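Local coordinates for protein inulin fructotransferase (Bacillus sp. snu-7, PDB 2INV) that probably releases difructose anhydride III from inulin chains by intramolecular fructosyl transfer, working as a trimeric right-handed parallel beta-helix lyase, at residues A[13-18]-A[42-47]; A[296-301]-A[313-318]. One frame throughout, in Å; residues are numbered along the deposited sequence.

Contacts 1 and 2 lie on opposite sides of the chain's centre, their own centres about 49 Å apart, and both tie a beta-helix strand to an element that follows it in sequence. In contact 1 the partner of strand 14-16 is the helix 30-48; in contact 2 the partner of strand 285-299 is an irregular loop. Both involve buried residues, yet the chemistry differs. A tyrosine spans contact 1, joining one phenol-carboxylate hydrogen bond to apolar packing on an isoleucine. Contact 2 is smaller and almost wholly polar: an arginine-aspartate salt bridge supplemented by a water. The arginine side chain of contact 2 lies about 11 Å from a bound fructose.

Contact 1. Residues A[13-18]-A[42-47]; sequences NTYDVT and IADIKQ
Tyr15 reaches from the strand to the helix, where Asp44 and Ile45 receive its phenol end. Its CG lies beside the backbone N and anti to the carbonyl carbon (chi1 -53°), a setting that directs the ring at the helix. The hydroxyl donates to the carboxylate: Tyr15 OH to Asp44 OD2 is 2.8 Å, using the anti lone pair of that oxygen. OD2 sits at the ring's edge, in its plane, while the carboxylate itself is turned 85° from the ring. Ile45 packs close by with CG1, which lies 3.7 Å from Tyr15 CE1 and, more tightly, 3.2 Å from Tyr15 OH. Arg48 joins the polar group, hydrogen-bonding to Tyr15 OH through NH2 and forming a salt bridge to Asp44 OD2 through NE; its positive charge would be expected to stabilise the carboxylate. Trp20 meets the Tyr15 ring edge-to-face. Next along the chain, Asp16 opens an Asx turn, its OD1 accepting from Thr18 N at 2.6 Å and also from Thr18 OG1. Between these two, Val17 packs against Ile34 and Ile38, earlier in the same helix. Strand 14-16 pairs in parallel with strand 58-62, and through Tyr15 and Val17 the helix is laid against this N-terminal end of the strands, as in the helical N-terminal caps of right-handed parallel beta-helices.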
loop_
_atom_site.group_PDB
_atom_site.type_symbol
_atom_site.label_atom_id
_atom_site.label_comp_id
_atom_site.label_asym_id
_atom_site.label_seq_id
_atom_site.Cartn_x
_atom_site.Cartn_y
_atom_site.Cartn_z
ATOM N N ASN A 13 2.080 18.832 24.767
ATOM C CA ASN A 13 2.570 17.469 24.621
ATOM C C ASN A 13 3.386 17.298 23.350
ATOM O O ASN A 13 3.524 16.181 22.828
ATOM C CB ASN A 13 1.407 16.478 24.622
ATOM C CG ASN A 13 0.758 16.341 25.998
ATOM O OD1 ASN A 13 -0.456 16.216 26.107
ATOM N ND2 ASN A 13 1.570 16.374 27.051
ATOM N N THR A 14 3.928 18.404 22.848
ATOM C CA THR A 14 4.744 18.365 21.637
ATOM C C THR A 14 6.115 18.937 21.998
ATOM O O THR A 14 6.202 20.033 22.570
ATOM C CB THR A 14 4.141 19.236 20.510
ATOM O OG1 THR A 14 2.777 18.864 20.284
ATOM C CG2 THR A 14 4.926 19.056 19.215
ATOM N N TYR A 15 7.175 18.191 21.696
ATOM C CA TYR A 15 8.529 18.656 21.980
ATOM C C TYR A 15 9.321 18.655 20.675
ATOM O O TYR A 15 9.001 17.918 19.736
ATOM C CB TYR A 15 9.271 17.736 22.961
ATOM C CG TYR A 15 8.583 17.410 24.275
ATOM C CD1 TYR A 15 7.469 16.574 24.314
ATOM C CD2 TYR A 15 9.096 17.876 25.486
ATOM C CE1 TYR A 15 6.886 16.202 25.520
ATOM C CE2 TYR A 15 8.519 17.508 26.708
ATOM C CZ TYR A 15 7.418 16.672 26.716
ATOM O OH TYR A 15 6.842 16.301 27.909
ATOM N N ASP A 16 10.359 19.484 20.623
ATOM C CA ASP A 16 11.244 19.572 19.458
ATOM C C ASP A 16 12.568 19.196 20.127
ATOM O O ASP A 16 12.969 19.852 21.085
ATOM C CB ASP A 16 11.326 21.014 18.963
ATOM C CG ASP A 16 12.383 21.208 17.885
ATOM O OD1 ASP A 16 13.541 20.793 18.106
ATOM O OD2 ASP A 16 12.071 21.799 16.824
ATOM N N VAL A 17 13.249 18.152 19.674
ATOM C CA VAL A 17 14.481 17.789 20.363
ATOM C C VAL A 17 15.527 18.898 20.465
ATOM O O VAL A 17 16.289 18.921 21.433
ATOM C CB VAL A 17 15.155 16.508 19.774
ATOM C CG1 VAL A 17 14.291 15.292 20.044
ATOM C CG2 VAL A 17 15.426 16.670 18.294
ATOM N N THR A 18 15.548 19.838 19.521
ATOM C CA THR A 18 16.554 20.902 19.572
ATOM C C THR A 18 16.329 22.054 20.572
ATOM O O THR A 18 17.287 22.743 20.922
ATOM C CB THR A 18 16.777 21.537 18.170
ATOM O OG1 THR A 18 15.637 22.327 17.808
ATOM C CG2 THR A 18 16.982 20.451 17.119
ATOM N N ILE A 42 10.891 12.041 27.847
ATOM C CA ILE A 42 9.972 10.999 28.299
ATOM C C ILE A 42 9.796 11.113 29.807
ATOM O O ILE A 42 8.717 10.838 30.335
ATOM C CB ILE A 42 10.487 9.580 27.974
ATOM C CG1 ILE A 42 10.534 9.378 26.461
ATOM C CG2 ILE A 42 9.559 8.534 28.604
ATOM C CD1 ILE A 42 11.194 8.082 26.029
ATOM N N ALA A 43 10.856 11.525 30.499
ATOM C CA ALA A 43 10.793 11.681 31.942
ATOM C C ALA A 43 9.839 12.823 32.281
ATOM O O ALA A 43 9.158 12.779 33.298
ATOM C CB ALA A 43 12.186 11.957 32.504
ATOM N N ASP A 44 9.780 13.839 31.425
ATOM C CA ASP A 44 8.887 14.967 31.674
ATOM C C ASP A 44 7.444 14.582 31.381
ATOM O O ASP A 44 6.519 15.094 32.011
ATOM C CB ASP A 44 9.257 16.176 30.812
ATOM C CG ASP A 44 8.361 17.378 31.089
ATOM O OD1 ASP A 44 8.490 17.990 32.173
ATOM O OD2 ASP A 44 7.516 17.699 30.226
ATOM N N ILE A 45 7.255 13.684 30.420
ATOM C CA ILE A 45 5.922 13.229 30.050
ATOM C C ILE A 45 5.348 12.446 31.223
ATOM O O ILE A 45 4.199 12.656 31.618
ATOM C CB ILE A 45 5.974 12.315 28.812
ATOM C CG1 ILE A 45 6.469 13.116 27.605
ATOM C CG2 ILE A 45 4.592 11.724 28.531
ATOM C CD1 ILE A 45 6.671 12.282 26.352
ATOM N N LYS A 46 6.155 11.541 31.776
ATOM C CA LYS A 46 5.732 10.730 32.914
ATOM C C LYS A 46 5.531 11.658 34.108
ATOM O O LYS A 46 4.667 11.428 34.950
ATOM C CB LYS A 46 6.785 9.670 33.241
ATOM C CG LYS A 46 6.956 8.633 32.137
ATOM C CD LYS A 46 7.687 7.379 32.632
ATOM C CE LYS A 46 9.177 7.467 32.404
ATOM N NZ LYS A 46 9.855 6.207 32.842
ATOM N N GLN A 47 6.332 12.716 34.156
ATOM C CA GLN A 47 6.254 13.708 35.212
ATOM C C GLN A 47 4.833 14.201 35.253
ATOM O O GLN A 47 4.145 14.161 36.274
ATOM C CB GLN A 47 7.116 14.902 34.847
ATOM C CG GLN A 47 7.352 15.852 35.974
ATOM C CD GLN A 47 8.242 15.244 37.002
ATOM O OE1 GLN A 47 7.792 14.480 37.865
ATOM N NE2 GLN A 47 9.538 15.540 36.902
#

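Contact 2. Residues A[296-301]-A[313-318]; sequences IRRTNE and LDDLYG
Arg298 and Asp315 meet through a single direct salt bridge, Arg298 NH1 donating to Asp315 OD1 at 3.0 Å. The bond is somewhat bent, with an N-H...O angle of 138°, and it enters OD1 on the syn side. Guanidinium and carboxylate lie only 12° from coplanar, although the two side chains run at about a right angle. Arg298 gets there by a folded chain, CG anti to the backbone N (chi1 166°), then bends at chi2 and chi3. That fold also brings NE back to Thr299, whose carbonyl O accepts from Arg298 NE (2.9 Å), the donor standing above the carbonyl plane. The guanidinium is thereby held by the backbone of the next residue as well as by the aspartate. Strand 285-299 belongs to the right-handed parallel beta-helix, paired with strand 328-337, and Asp315 sits in the loop that leaves it before strand 320-323. This loop is shaped by a type I turn from Asp314 to Tyr317, with Asp314 OD1 accepting from Leu316 N at 2.7 Å in an Asx turn. Asp315 is anchored further within the fold, OD1 to Tyr336 OH and OD2 to Ala344 N. On the looser side Arg298 NH2 and Asp315 OD2 do not meet directly: a water takes a hydrogen bond from Arg298 NH2 at 3.0 Å, in the guanidinium plane, and gives one to Asp315 OD2 at 2.8 Å. Beyond Arg298, Glu301 forms a salt bridge to Arg252 of the glycan pocket, and the Arg298 side chain itself lies about 11 Å from a bound beta-D-fructofuranose.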
loop_
_atom_site.group_PDB
_atom_site.type_symbol
_atom_site.label_atom_id
_atom_site.label_comp_id
_atom_site.label_asym_id
_atom_site.label_seq_id
_atom_site.Cartn_x
_atom_site.Cartn_y
_atom_site.Cartn_z
ATOM N N ILE A 296 9.879 -13.682 -8.267
ATOM C CA ILE A 296 11.038 -14.228 -7.584
ATOM C C ILE A 296 12.218 -14.400 -8.529
ATOM O O ILE A 296 12.237 -15.293 -9.372
ATOM C CB ILE A 296 10.639 -15.563 -6.942
ATOM C CG1 ILE A 296 9.331 -15.352 -6.170
ATOM C CG2 ILE A 296 11.734 -16.071 -6.022
ATOM C CD1 ILE A 296 8.618 -16.611 -5.775
ATOM N N ARG A 297 13.199 -13.519 -8.381
ATOM C CA ARG A 297 14.384 -13.527 -9.218
ATOM C C ARG A 297 15.655 -13.857 -8.462
ATOM O O ARG A 297 16.073 -13.141 -7.548
ATOM C CB ARG A 297 14.523 -12.178 -9.937
ATOM C CG ARG A 297 15.958 -11.689 -10.126
ATOM C CD ARG A 297 16.755 -12.618 -11.003
ATOM N NE ARG A 297 17.413 -11.908 -12.093
ATOM C CZ ARG A 297 17.675 -12.448 -13.280
ATOM N NH1 ARG A 297 17.332 -13.710 -13.529
ATOM N NH2 ARG A 297 18.268 -11.725 -14.224
ATOM N N ARG A 298 16.265 -14.960 -8.871
ATOM C CA ARG A 298 17.503 -15.424 -8.279
ATOM C C ARG A 298 18.603 -15.208 -9.309
ATOM O O ARG A 298 18.416 -15.509 -10.496
ATOM C CB ARG A 298 17.387 -16.911 -7.943
ATOM C CG ARG A 298 18.705 -17.605 -7.635
ATOM C CD ARG A 298 19.377 -16.998 -6.421
ATOM N NE ARG A 298 20.825 -16.979 -6.572
ATOM C CZ ARG A 298 21.600 -18.058 -6.564
ATOM N NH1 ARG A 298 21.075 -19.264 -6.406
ATOM N NH2 ARG A 298 22.909 -17.925 -6.722
ATOM N N THR A 299 19.734 -14.661 -8.875
ATOM C CA THR A 299 20.841 -14.441 -9.793
ATOM C C THR A 299 22.115 -14.368 -8.970
ATOM O O THR A 299 22.099 -14.613 -7.759
ATOM C CB THR A 299 20.652 -13.147 -10.629
ATOM O OG1 THR A 299 21.583 -13.139 -11.720
ATOM C CG2 THR A 299 20.870 -11.915 -9.768
ATOM N N ASN A 300 23.222 -14.035 -9.618
ATOM C CA ASN A 300 24.493 -13.974 -8.914
ATOM C C ASN A 300 24.818 -12.554 -8.459
ATOM O O ASN A 300 24.475 -11.572 -9.124
ATOM C CB ASN A 300 25.615 -14.504 -9.810
ATOM C CG ASN A 300 25.643 -13.834 -11.160
ATOM O OD1 ASN A 300 24.642 -13.821 -11.881
ATOM N ND2 ASN A 300 26.795 -13.286 -11.521
ATOM N N GLU A 301 25.487 -12.459 -7.315
ATOM C CA GLU A 301 25.890 -11.182 -6.735
ATOM C C GLU A 301 26.486 -10.293 -7.825
ATOM O O GLU A 301 27.434 -10.681 -8.508
ATOM C CB GLU A 301 26.931 -11.425 -5.643
ATOM C CG GLU A 301 27.666 -10.176 -5.188
ATOM C CD GLU A 301 26.752 -9.160 -4.546
ATOM O OE1 GLU A 301 26.280 -9.412 -3.417
ATOM O OE2 GLU A 301 26.502 -8.107 -5.171
ATOM N N LEU A 313 24.074 -22.118 1.716
ATOM C CA LEU A 313 23.093 -23.026 1.155
ATOM C C LEU A 313 23.416 -23.359 -0.290
ATOM O O LEU A 313 23.989 -22.538 -1.010
ATOM C CB LEU A 313 21.702 -22.412 1.248
ATOM C CG LEU A 313 21.176 -22.220 2.670
ATOM C CD1 LEU A 313 19.780 -21.632 2.635
ATOM C CD2 LEU A 313 21.171 -23.562 3.391
ATOM N N ASP A 314 23.077 -24.573 -0.716
ATOM C CA ASP A 314 23.335 -24.942 -2.100
ATOM C C ASP A 314 22.057 -24.768 -2.913
ATOM O O ASP A 314 20.994 -24.456 -2.363
ATOM C CB ASP A 314 23.899 -26.373 -2.235
ATOM C CG ASP A 314 22.932 -27.461 -1.781
ATOM O OD1 ASP A 314 21.722 -27.387 -2.090
ATOM O OD2 ASP A 314 23.403 -28.425 -1.130
ATOM N N ASP A 315 22.171 -24.934 -4.225
ATOM C CA ASP A 315 21.033 -24.749 -5.118
ATOM C C ASP A 315 19.968 -25.827 -5.081
ATOM O O ASP A 315 19.029 -25.800 -5.873
ATOM C CB ASP A 315 21.541 -24.568 -6.541
ATOM C CG ASP A 315 22.237 -23.237 -6.730
ATOM O OD1 ASP A 315 21.537 -22.225 -6.961
ATOM O OD2 ASP A 315 23.482 -23.188 -6.623
ATOM N N LEU A 316 20.107 -26.781 -4.174
ATOM C CA LEU A 316 19.098 -27.823 -4.073
ATOM C C LEU A 316 18.163 -27.463 -2.912
ATOM O O LEU A 316 17.113 -28.077 -2.732
ATOM C CB LEU A 316 19.747 -29.199 -3.882
ATOM C CG LEU A 316 20.474 -29.706 -5.138
ATOM C CD1 LEU A 316 21.214 -30.996 -4.839
ATOM C CD2 LEU A 316 19.464 -29.931 -6.256
ATOM N N TYR A 317 18.542 -26.435 -2.146
ATOM C CA TYR A 317 17.732 -25.947 -1.024
ATOM C C TYR A 317 16.472 -25.363 -1.653
ATOM O O TYR A 317 15.381 -25.433 -1.068
ATOM C CB TYR A 317 18.468 -24.834 -0.261
ATOM C CG TYR A 317 17.800 -24.399 1.032
ATOM C CD1 TYR A 317 17.924 -25.160 2.192
ATOM C CD2 TYR A 317 17.059 -23.216 1.101
ATOM C CE1 TYR A 317 17.336 -24.754 3.397
ATOM C CE2 TYR A 317 16.457 -22.800 2.302
ATOM C CZ TYR A 317 16.605 -23.576 3.445
ATOM O OH TYR A 317 16.038 -23.173 4.629
ATOM N N GLY A 318 16.639 -24.784 -2.843
ATOM C CA GLY A 318 15.520 -24.183 -3.543
ATOM C C GLY A 318 15.418 -22.691 -3.296
ATOM O O GLY A 318 15.754 -22.221 -2.208
HETATM O O HOH W 1 24.424 -20.515 -6.409
#